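Local coordinates for protein methyl-coenzyme M reductase subunit beta (Methanosarcina barkeri, PDB 1E6Y) that forms part of methyl-coenzyme M reductase, the F430-dependent nickel enzyme that releases methane from methyl-coenzyme M with coenzyme B as reductant, at residues 218-223 with 232-237; 213-218 with 385-390; 157-160 with 166-169; 47-52 with 153-158. All coordinates share one frame; numbering follows the deposited sequence.

Contact 1: 218-223 with 232-237; sequences GIFEMG and HQLLGL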
loop_
_atom_site.group_PDB
_atom_site.type_symbol
_atom_site.label_atom_id
_atom_site.label_comp_id
_atom_site.label_asym_id
_atom_site.label_seq_id
_atom_site.Cartn_x
_atom_site.Cartn_y
_atom_site.Cartn_z
ATOM N N GLY E 218 -18.136 10.246 -12.888
ATOM C CA GLY E 218 -16.756 9.835 -12.708
ATOM C C GLY E 218 -15.888 10.151 -13.914
ATOM O O GLY E 218 -14.838 10.775 -13.768
ATOM N N ILE E 219 -16.340 9.764 -15.107
ATOM C CA ILE E 219 -15.602 10.050 -16.340
ATOM C C ILE E 219 -15.350 11.552 -16.496
ATOM O O ILE E 219 -14.245 11.965 -16.846
ATOM C CB ILE E 219 -16.357 9.528 -17.592
ATOM C CG1 ILE E 219 -16.612 8.022 -17.467
ATOM C CG2 ILE E 219 -15.555 9.825 -18.855
ATOM C CD1 ILE E 219 -15.353 7.184 -17.288
ATOM N N PHE E 220 -16.333 12.363 -16.120
ATOM C CA PHE E 220 -16.176 13.811 -16.159
ATOM C C PHE E 220 -15.124 14.291 -15.160
ATOM O O PHE E 220 -14.284 15.129 -15.491
ATOM C CB PHE E 220 -17.514 14.505 -15.890
ATOM C CG PHE E 220 -18.322 14.765 -17.133
ATOM C CD1 PHE E 220 -18.878 13.712 -17.852
ATOM C CD2 PHE E 220 -18.509 16.063 -17.597
ATOM C CE1 PHE E 220 -19.606 13.947 -19.016
ATOM C CE2 PHE E 220 -19.235 16.309 -18.759
ATOM C CZ PHE E 220 -19.785 15.250 -19.470
ATOM N N GLU E 221 -15.136 13.730 -13.955
ATOM C CA GLU E 221 -14.157 14.119 -12.942
ATOM C C GLU E 221 -12.757 13.589 -13.275
ATOM O O GLU E 221 -11.753 14.171 -12.857
ATOM C CB GLU E 221 -14.594 13.638 -11.555
ATOM C CG GLU E 221 -13.858 14.346 -10.421
ATOM C CD GLU E 221 -14.381 14.008 -9.035
ATOM O OE1 GLU E 221 -15.241 13.110 -8.902
ATOM O OE2 GLU E 221 -13.921 14.651 -8.071
ATOM N N MET E 222 -12.702 12.524 -14.075
ATOM C CA MET E 222 -11.441 11.972 -14.582
ATOM C C MET E 222 -10.838 12.830 -15.694
ATOM O O MET E 222 -9.725 12.569 -16.152
ATOM C CB MET E 222 -11.659 10.560 -15.136
ATOM C CG MET E 222 -11.891 9.484 -14.095
ATOM S SD MET E 222 -12.624 8.017 -14.831
ATOM C CE MET E 222 -11.427 7.635 -16.131
ATOM N N GLY E 223 -11.605 13.806 -16.173
ATOM C CA GLY E 223 -11.171 14.604 -17.308
ATOM C C GLY E 223 -11.266 13.831 -18.609
ATOM O O GLY E 223 -10.542 14.121 -19.564
ATOM N N HIS E 232 -19.067 12.910 -26.932
ATOM C CA HIS E 232 -18.909 11.455 -26.964
ATOM C C HIS E 232 -19.534 10.765 -25.748
ATOM O O HIS E 232 -20.331 9.835 -25.895
ATOM C CB HIS E 232 -17.422 11.099 -27.053
ATOM C CG HIS E 232 -17.164 9.651 -27.325
ATOM N ND1 HIS E 232 -16.994 8.721 -26.319
ATOM C CD2 HIS E 232 -17.028 8.972 -28.489
ATOM C CE1 HIS E 232 -16.762 7.536 -26.852
ATOM N NE2 HIS E 232 -16.776 7.660 -28.168
ATOM N N GLN E 233 -19.214 11.255 -24.552
ATOM C CA GLN E 233 -19.716 10.641 -23.325
ATOM C C GLN E 233 -21.194 10.935 -23.078
ATOM O O GLN E 233 -21.930 10.079 -22.590
ATOM C CB GLN E 233 -18.878 11.096 -22.126
ATOM C CG GLN E 233 -17.428 10.617 -22.175
ATOM C CD GLN E 233 -17.316 9.121 -22.409
ATOM O OE1 GLN E 233 -16.854 8.682 -23.461
ATOM N NE2 GLN E 233 -17.758 8.330 -21.437
ATOM N N LEU E 234 -21.637 12.122 -23.482
ATOM C CA LEU E 234 -23.015 12.541 -23.248
ATOM C C LEU E 234 -24.013 11.852 -24.176
ATOM O O LEU E 234 -25.154 11.614 -23.788
ATOM C CB LEU E 234 -23.138 14.062 -23.372
ATOM C CG LEU E 234 -22.477 14.844 -22.234
ATOM C CD1 LEU E 234 -22.663 16.333 -22.453
ATOM C CD2 LEU E 234 -23.075 14.422 -20.904
ATOM N N LEU E 235 -23.576 11.496 -25.383
ATOM C CA LEU E 235 -24.380 10.637 -26.250
ATOM C C LEU E 235 -24.556 9.257 -25.612
ATOM O O LEU E 235 -25.657 8.707 -25.603
ATOM C CB LEU E 235 -23.725 10.501 -27.628
ATOM C CG LEU E 235 -23.875 11.704 -28.565
ATOM C CD1 LEU E 235 -22.952 11.535 -29.758
ATOM C CD2 LEU E 235 -25.321 11.841 -29.020
ATOM N N GLY E 236 -23.488 8.750 -25.000
ATOM C CA GLY E 236 -23.575 7.505 -24.254
ATOM C C GLY E 236 -24.519 7.593 -23.067
ATOM O O GLY E 236 -25.408 6.753 -22.910
ATOM N N LEU E 237 -24.355 8.632 -22.252
ATOM C CA LEU E 237 -25.243 8.869 -21.116
ATOM C C LEU E 237 -26.706 8.977 -21.548
ATOM O O LEU E 237 -27.578 8.321 -20.973
ATOM C CB LEU E 237 -24.829 10.145 -20.373
ATOM C CG LEU E 237 -25.733 10.606 -19.223
ATOM C CD1 LEU E 237 -25.769 9.560 -18.121
ATOM C CD2 LEU E 237 -25.225 11.921 -18.677
#
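Ile219 and Phe220, in the last turn of helix 204-221, meet Gln233 and Leu234 of helix 228-241, two consecutive helices of the C-terminal domain joined by a short connection. Gln233 carries most of the polar work. Its CB lies near the ring of Phe220, 4.3 Å from Phe220 CE1. With CG anti to the carbonyl carbon (chi1 -65°) and the chain bent at chi2 (-51°), the rest of the side chain runs across Ile219, whose CG2 sits 3.9 Å from Gln233 CG and a similar distance from Gln233 CD. The amide then splits its duties. Its NE2 lies 3.7 Å from Ile219 CG2 and donates hydrogen bonds to Gln216 OE1 and Arg383 O. Its OE1 accepts from His232 ND1 at 2.9 Å, a fairly straight bond (160° at the hydrogen) that lies in the imidazole plane. His232 NE2 bonds Tyr346 OH, so the imidazole is gripped through both nitrogens. A leucine in place of Gln233 would probably leave His232 ND1, Gln216 OE1 and Arg383 O without this partner and set the imidazole freer to turn. On the Phe220 side the contact is apolar, with the Leu234 side chain crossing that of Phe220 at about a right angle. At the end of helix 204-221, Gly223 closes a Schellman motif at positive phi, its N bonded to Phe220 O. One residue along from Gln233, Leu234 CD2 touches Phe220 CZ at 3.7 Å.

Contact 2: 213-218 with 385-390; sequences IYEQSG and FAIPCV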
loop_
_atom_site.group_PDB
_atom_site.type_symbol
_atom_site.label_atom_id
_atom_site.label_comp_id
_atom_site.label_asym_id
_atom_site.label_seq_id
_atom_site.Cartn_x
_atom_site.Cartn_y
_atom_site.Cartn_z
ATOM N N ILE E 213 -25.325 7.682 -14.413
ATOM C CA ILE E 213 -25.143 9.000 -13.815
ATOM C C ILE E 213 -23.872 9.035 -12.969
ATOM O O ILE E 213 -23.040 9.927 -13.132
ATOM C CB ILE E 213 -26.374 9.381 -12.959
ATOM C CG1 ILE E 213 -27.562 9.673 -13.882
ATOM C CG2 ILE E 213 -26.064 10.588 -12.072
ATOM C CD1 ILE E 213 -28.895 9.718 -13.177
ATOM N N TYR E 214 -23.668 7.998 -12.159
ATOM C CA TYR E 214 -22.470 7.905 -11.328
ATOM C C TYR E 214 -21.218 7.706 -12.180
ATOM O O TYR E 214 -20.215 8.394 -11.989
ATOM C CB TYR E 214 -22.595 6.750 -10.329
ATOM C CG TYR E 214 -23.530 7.015 -9.164
ATOM C CD1 TYR E 214 -24.358 6.004 -8.677
ATOM C CD2 TYR E 214 -23.518 8.240 -8.490
ATOM C CE1 TYR E 214 -25.144 6.198 -7.544
ATOM C CE2 TYR E 214 -24.304 8.445 -7.357
ATOM C CZ TYR E 214 -25.112 7.418 -6.891
ATOM O OH TYR E 214 -25.882 7.600 -5.767
ATOM N N GLU E 215 -21.291 6.774 -13.127
ATOM C CA GLU E 215 -20.153 6.451 -13.985
ATOM C C GLU E 215 -19.704 7.641 -14.819
ATOM O O GLU E 215 -18.517 7.966 -14.848
ATOM C CB GLU E 215 -20.497 5.280 -14.907
ATOM C CG GLU E 215 -20.328 3.913 -14.255
ATOM C CD GLU E 215 -18.871 3.571 -13.996
ATOM O OE1 GLU E 215 -18.353 3.930 -12.918
ATOM O OE2 GLU E 215 -18.247 2.936 -14.868
ATOM N N GLN E 216 -20.651 8.313 -15.464
ATOM C CA GLN E 216 -20.313 9.461 -16.299
ATOM C C GLN E 216 -19.891 10.676 -15.483
ATOM O O GLN E 216 -19.032 11.442 -15.916
ATOM C CB GLN E 216 -21.475 9.821 -17.229
ATOM C CG GLN E 216 -21.757 8.765 -18.303
ATOM C CD GLN E 216 -20.515 8.345 -19.078
ATOM O OE1 GLN E 216 -19.601 9.144 -19.300
ATOM N NE2 GLN E 216 -20.479 7.085 -19.497
ATOM N N SER E 217 -20.423 10.805 -14.271
ATOM C CA SER E 217 -19.927 11.815 -13.337
ATOM C C SER E 217 -18.470 11.532 -12.985
ATOM O O SER E 217 -17.654 12.451 -12.897
ATOM C CB SER E 217 -20.777 11.837 -12.066
ATOM O OG SER E 217 -22.081 12.319 -12.339
ATOM N N GLY E 218 -18.136 10.246 -12.888
ATOM C CA GLY E 218 -16.756 9.835 -12.708
ATOM C C GLY E 218 -15.888 10.151 -13.914
ATOM O O GLY E 218 -14.838 10.775 -13.768
ATOM N N PHE E 385 -19.466 2.568 -19.808
ATOM C CA PHE E 385 -20.467 1.894 -20.638
ATOM C C PHE E 385 -20.719 0.440 -20.239
ATOM O O PHE E 385 -21.610 -0.211 -20.789
ATOM C CB PHE E 385 -20.067 1.964 -22.117
ATOM C CG PHE E 385 -19.864 3.364 -22.627
ATOM C CD1 PHE E 385 -18.656 3.738 -23.210
ATOM C CD2 PHE E 385 -20.865 4.324 -22.486
ATOM C CE1 PHE E 385 -18.442 5.047 -23.643
ATOM C CE2 PHE E 385 -20.661 5.638 -22.916
ATOM C CZ PHE E 385 -19.447 5.999 -23.495
ATOM N N ALA E 386 -19.967 -0.055 -19.258
ATOM C CA ALA E 386 -20.059 -1.457 -18.859
ATOM C C ALA E 386 -20.832 -1.649 -17.552
ATOM O O ALA E 386 -21.758 -2.457 -17.482
ATOM C CB ALA E 386 -18.658 -2.058 -18.738
ATOM N N ILE E 387 -20.463 -0.885 -16.528
ATOM C CA ILE E 387 -21.032 -1.047 -15.193
ATOM C C ILE E 387 -22.550 -0.822 -15.092
ATOM O O ILE E 387 -23.227 -1.523 -14.337
ATOM C CB ILE E 387 -20.274 -0.152 -14.171
ATOM C CG1 ILE E 387 -18.886 -0.746 -13.912
ATOM C CG2 ILE E 387 -21.049 -0.036 -12.856
ATOM C CD1 ILE E 387 -18.920 -2.141 -13.306
ATOM N N PRO E 388 -23.115 0.110 -15.890
ATOM C CA PRO E 388 -24.578 0.242 -15.898
ATOM C C PRO E 388 -25.314 -1.047 -16.274
ATOM O O PRO E 388 -26.348 -1.369 -15.686
ATOM C CB PRO E 388 -24.824 1.358 -16.908
ATOM C CG PRO E 388 -23.611 2.208 -16.784
ATOM C CD PRO E 388 -22.475 1.228 -16.606
ATOM N N CYS E 389 -24.729 -1.822 -17.184
ATOM C CA CYS E 389 -25.274 -3.127 -17.553
ATOM C C CYS E 389 -25.194 -4.123 -16.400
ATOM O O CYS E 389 -26.111 -4.920 -16.193
ATOM C CB CYS E 389 -24.530 -3.686 -18.765
ATOM S SG CYS E 389 -24.498 -2.567 -20.177
ATOM N N VAL E 390 -24.104 -4.061 -15.642
ATOM C CA VAL E 390 -23.934 -4.917 -14.471
ATOM C C VAL E 390 -24.990 -4.624 -13.402
ATOM O O VAL E 390 -25.586 -5.544 -12.851
ATOM C CB VAL E 390 -22.519 -4.756 -13.867
ATOM C CG1 VAL E 390 -22.345 -5.675 -12.667
ATOM C CG2 VAL E 390 -21.471 -5.069 -14.921
HETATM O O HOH W 1 -18.512 1.153 -16.952
#
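Glu215 and Ile387 mark the nearest approach of the two backbones, 7.6 Å from CA to CA, where helix 204-221 passes the first turn of helix 387-395; Phe385 and Ala386 still belong to the loop leading into that turn. The Glu215 chain, bent at chi2 (-69°), crosses Ile387 and Pro388: its OE2 lies 3.8 Å from Ile387 CB, and its CG 4.2 Å from Pro388 CD. A water bridges the Glu215 carboxylate and the backbone N of Ile387, giving a hydrogen bond to Glu215 OE2 at 2.8 Å and taking one from Ile387 N at 2.9 Å. OE2 also forms a salt bridge with Arg189, and these neighbours, with the helix start, would probably favour the ionised carboxylate. An alanine here would probably leave Arg189 without this charge partner and the water without this acceptor. Beside this, Gln216 NE2 meets the Phe385 ring obliquely, 3.7 Å from Phe385 CE2, with amide and ring planes 30° apart; the amide is held by Arg383 O at NE2 and by Gln233 at OE1. With the Ile387 side chain about 12 Å from bound coenzyme B, this is a water-bridged carboxylate at a helix N-terminus, within the helical core near the coenzyme B pocket.

Contact 3: 157-160 with 166-169; sequences WGSY and LMGG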
loop_
_atom_site.group_PDB
_atom_site.type_symbol
_atom_site.label_atom_id
_atom_site.label_comp_id
_atom_site.label_asym_id
_atom_site.label_seq_id
_atom_site.Cartn_x
_atom_site.Cartn_y
_atom_site.Cartn_z
ATOM N N TRP E 157 -17.353 3.347 15.317
ATOM C CA TRP E 157 -16.257 3.587 14.376
ATOM C C TRP E 157 -15.455 2.335 14.014
ATOM O O TRP E 157 -14.560 2.396 13.168
ATOM C CB TRP E 157 -15.291 4.631 14.948
ATOM C CG TRP E 157 -15.824 6.030 15.011
ATOM C CD1 TRP E 157 -16.623 6.558 15.984
ATOM C CD2 TRP E 157 -15.467 7.121 14.153
ATOM N NE1 TRP E 157 -16.770 7.912 15.799
ATOM C CE2 TRP E 157 -16.071 8.286 14.682
ATOM C CE3 TRP E 157 -14.691 7.230 12.989
ATOM C CZ2 TRP E 157 -15.923 9.545 14.088
ATOM C CZ3 TRP E 157 -14.543 8.483 12.399
ATOM C CH2 TRP E 157 -15.157 9.623 12.952
ATOM N N GLY E 158 -15.682 1.241 14.736
ATOM C CA GLY E 158 -14.916 0.027 14.504
ATOM C C GLY E 158 -13.438 0.162 14.836
ATOM O O GLY E 158 -13.076 0.659 15.904
ATOM N N SER E 159 -12.579 -0.244 13.903
ATOM C CA SER E 159 -11.136 -0.251 14.139
ATOM C C SER E 159 -10.410 1.018 13.700
ATOM O O SER E 159 -9.191 1.115 13.842
ATOM C CB SER E 159 -10.490 -1.461 13.467
ATOM O OG SER E 159 -10.457 -2.568 14.351
ATOM N N TYR E 160 -11.152 1.988 13.174
ATOM C CA TYR E 160 -10.583 3.299 12.858
ATOM C C TYR E 160 -10.137 4.005 14.145
ATOM O O TYR E 160 -10.937 4.173 15.063
ATOM C CB TYR E 160 -11.620 4.156 12.122
ATOM C CG TYR E 160 -11.055 5.439 11.545
ATOM C CD1 TYR E 160 -10.296 5.424 10.374
ATOM C CD2 TYR E 160 -11.234 6.663 12.198
ATOM C CE1 TYR E 160 -9.718 6.591 9.871
ATOM C CE2 TYR E 160 -10.663 7.837 11.702
ATOM C CZ TYR E 160 -9.907 7.794 10.539
ATOM O OH TYR E 160 -9.338 8.946 10.051
ATOM N N LEU E 166 -13.655 2.459 8.663
ATOM C CA LEU E 166 -14.388 2.088 9.869
ATOM C C LEU E 166 -14.685 0.591 9.868
ATOM O O LEU E 166 -15.842 0.177 9.860
ATOM C CB LEU E 166 -15.691 2.891 9.967
ATOM C CG LEU E 166 -15.601 4.303 10.554
ATOM C CD1 LEU E 166 -14.760 5.201 9.663
ATOM C CD2 LEU E 166 -16.997 4.873 10.713
ATOM N N MET E 167 -13.626 -0.216 9.847
ATOM C CA MET E 167 -13.760 -1.667 9.770
ATOM C C MET E 167 -14.418 -2.209 11.030
ATOM O O MET E 167 -13.941 -1.972 12.141
ATOM C CB MET E 167 -12.391 -2.327 9.585
ATOM C CG MET E 167 -12.457 -3.839 9.502
ATOM S SD MET E 167 -10.877 -4.599 9.151
ATOM C CE MET E 167 -10.261 -4.870 10.798
ATOM N N GLY E 168 -15.518 -2.934 10.848
ATOM C CA GLY E 168 -16.262 -3.448 11.984
ATOM C C GLY E 168 -17.006 -2.359 12.732
ATOM O O GLY E 168 -17.287 -2.496 13.926
ATOM N N GLY E 169 -17.246 -1.242 12.048
ATOM C CA GLY E 169 -18.092 -0.194 12.589
ATOM C C GLY E 169 -19.521 -0.339 12.097
ATOM O O GLY E 169 -19.886 -1.371 11.531
#
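Trp157 and Tyr160 both meet Leu166 CD1 obliquely, and the three side chains pack beside two facing beta turns in the loop after helix 149-157: type II' from Trp157 to Tyr160, type II from Leu166 to Gly169. Leu166 CD1 is 3.9 Å from Trp157 CE3 and 4.1 Å from Tyr160 CB. One indole face is covered by the Lys153 chain, whose CE stands 3.5 Å above the plane toward the rim in a cation-pi pair, and Lys153 O lies at the indole edge, in plane. CG of Tyr160 is anti to its own N (chi1 -170°), which carries the ring off toward the second subunit, where its OH bonds Leu184 N. The turns meet backbone to backbone. Trp157 O receives a CA-H...O contact from Leu166 CA at 3.3 Å. Gly158, at positive phi, lies so close to the second turn that a side chain would run into Met167 O and Gly169 N. Ser159 OG is held elsewhere, by Gly59 O, and the next turn is tied to the same residue through Gly168. Met167 O is the acceptor at the junction: Gly158 CA approaches it at 3.2 Å, and Ser159 N donates to it at 2.8 Å with a bent N-H...O angle of 143°, the donor tilted 16° from the carbonyl plane.

Contact 4: 47-52 with 153-158; sequences AGIQGA and KSAVWG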
loop_
_atom_site.group_PDB
_atom_site.type_symbol
_atom_site.label_atom_id
_atom_site.label_comp_id
_atom_site.label_asym_id
_atom_site.label_seq_id
_atom_site.Cartn_x
_atom_site.Cartn_y
_atom_site.Cartn_z
ATOM N N ALA E 47 -29.164 -0.993 15.395
ATOM C CA ALA E 47 -29.235 -2.361 15.899
ATOM C C ALA E 47 -27.830 -2.953 16.016
ATOM O O ALA E 47 -27.499 -3.590 17.018
ATOM C CB ALA E 47 -30.100 -3.219 14.978
ATOM N N GLY E 48 -26.988 -2.664 15.026
ATOM C CA GLY E 48 -25.614 -3.134 15.043
ATOM C C GLY E 48 -24.799 -2.558 16.184
ATOM O O GLY E 48 -24.036 -3.275 16.829
ATOM N N ILE E 49 -24.951 -1.258 16.428
ATOM C CA ILE E 49 -24.277 -0.604 17.547
ATOM C C ILE E 49 -24.699 -1.240 18.870
ATOM O O ILE E 49 -23.851 -1.607 19.681
ATOM C CB ILE E 49 -24.587 0.916 17.589
ATOM C CG1 ILE E 49 -23.970 1.609 16.373
ATOM C CG2 ILE E 49 -24.039 1.535 18.868
ATOM C CD1 ILE E 49 -24.448 3.018 16.165
ATOM N N GLN E 50 -26.006 -1.429 19.047
ATOM C CA GLN E 50 -26.546 -2.010 20.272
ATOM C C GLN E 50 -25.987 -3.408 20.528
ATOM O O GLN E 50 -25.538 -3.710 21.634
ATOM C CB GLN E 50 -28.073 -2.066 20.205
ATOM C CG GLN E 50 -28.726 -2.591 21.476
ATOM C CD GLN E 50 -30.224 -2.367 21.500
ATOM O OE1 GLN E 50 -30.733 -1.418 20.907
ATOM N NE2 GLN E 50 -30.939 -3.238 22.200
ATOM N N GLY E 51 -25.972 -4.236 19.487
ATOM C CA GLY E 51 -25.393 -5.564 19.598
ATOM C C GLY E 51 -23.904 -5.536 19.893
ATOM O O GLY E 51 -23.422 -6.278 20.753
ATOM N N ALA E 52 -23.183 -4.650 19.209
ATOM C CA ALA E 52 -21.746 -4.492 19.413
ATOM C C ALA E 52 -21.423 -4.047 20.838
ATOM O O ALA E 52 -20.483 -4.556 21.454
ATOM C CB ALA E 52 -21.186 -3.488 18.413
ATOM N N LYS E 153 -17.193 4.364 21.419
ATOM C CA LYS E 153 -16.617 4.929 20.205
ATOM C C LYS E 153 -16.429 3.866 19.127
ATOM O O LYS E 153 -16.848 4.057 17.988
ATOM C CB LYS E 153 -15.274 5.592 20.523
ATOM C CG LYS E 153 -14.766 6.518 19.434
ATOM C CD LYS E 153 -13.823 5.799 18.494
ATOM C CE LYS E 153 -13.291 6.736 17.432
ATOM N NZ LYS E 153 -12.291 6.053 16.573
ATOM N N SER E 154 -15.851 2.730 19.507
ATOM C CA SER E 154 -15.564 1.666 18.551
ATOM C C SER E 154 -16.784 0.851 18.143
ATOM O O SER E 154 -16.768 0.197 17.100
ATOM C CB SER E 154 -14.488 0.732 19.099
ATOM O OG SER E 154 -13.205 1.269 18.840
ATOM N N ALA E 155 -17.837 0.886 18.958
ATOM C CA ALA E 155 -19.112 0.296 18.558
ATOM C C ALA E 155 -19.611 0.991 17.294
ATOM O O ALA E 155 -20.198 0.357 16.418
ATOM C CB ALA E 155 -20.139 0.434 19.676
ATOM N N VAL E 156 -19.273 2.272 17.168
ATOM C CA VAL E 156 -19.672 3.079 16.020
ATOM C C VAL E 156 -18.598 3.083 14.925
ATOM O O VAL E 156 -18.889 2.795 13.764
ATOM C CB VAL E 156 -19.970 4.543 16.448
ATOM C CG1 VAL E 156 -20.468 5.353 15.261
ATOM C CG2 VAL E 156 -21.000 4.564 17.571
ATOM N N TRP E 157 -17.353 3.347 15.317
ATOM C CA TRP E 157 -16.257 3.587 14.376
ATOM C C TRP E 157 -15.455 2.335 14.014
ATOM O O TRP E 157 -14.560 2.396 13.168
ATOM C CB TRP E 157 -15.291 4.631 14.948
ATOM C CG TRP E 157 -15.824 6.030 15.011
ATOM C CD1 TRP E 157 -16.623 6.558 15.984
ATOM C CD2 TRP E 157 -15.467 7.121 14.153
ATOM N NE1 TRP E 157 -16.770 7.912 15.799
ATOM C CE2 TRP E 157 -16.071 8.286 14.682
ATOM C CE3 TRP E 157 -14.691 7.230 12.989
ATOM C CZ2 TRP E 157 -15.923 9.545 14.088
ATOM C CZ3 TRP E 157 -14.543 8.483 12.399
ATOM C CH2 TRP E 157 -15.157 9.623 12.952
ATOM N N GLY E 158 -15.682 1.241 14.736
ATOM C CA GLY E 158 -14.916 0.027 14.504
ATOM C C GLY E 158 -13.438 0.162 14.836
ATOM O O GLY E 158 -13.076 0.659 15.904
#
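Ile49 holds CG1 anti to the carbonyl carbon (chi1 -67°) and stretches the chain on nearly straight (chi2 168°), which carries CD1 to Val156 CG2 at 4.0 Å. Val156 answers with CG1 anti to its backbone N, leaving CG2 on the side that receives Ile49. The other branch, Ile49 CG2, lies 4.1 Å from Ala155 CB, while Ile49 CG1 rests against the carbonyl of Ala155, 4.0 Å from Ala155 O. One turn further along helix 46-55, Ala52 CB meets the same methyl at 4.3 Å, giving Ala155 CB two neighbours from one face of the helix. The backbones come close at this crossing: Ile49 CA is 5.3 Å from Ala155 CA, and the segment axes approach to 8.9 Å. No hydrogen bond links the two segments. Helix 125-141 covers the apolar patch, placing Val134 and Ile138 against Ile49 and Thr135 against Val156, while Lys153, on the same helix as Val156, sends its NZ to the backbone of another protein's chain. The result is an alpha-alpha packing of the N-terminal domain, two helices running roughly antiparallel at 140° around a crossing where Ile49 and Ala52 pack on Ala155.

In the fold
Contacts 1 and 2 belong to the C-terminal domain and share helix 204-221; their centres lie 9 Å apart, and contact 2 is the deeper, about 7 Å from the chain's centre. Contacts 3 and 4 lie in the N-terminal domain, far out at about 24 and 27 Å from that centre, and share Trp157 and Gly158 at the end of helix 149-157. Chemistry follows place: the inner pair buries glutamines and a carboxylate, the latter bridged by a water, among helices; contact 4, though peripheral, is buried and apolar; contact 3, only partly buried, joins turns through backbone atoms and Leu166. Contacts 1 and 3 also touch the second subunit. The two pairs do not meet.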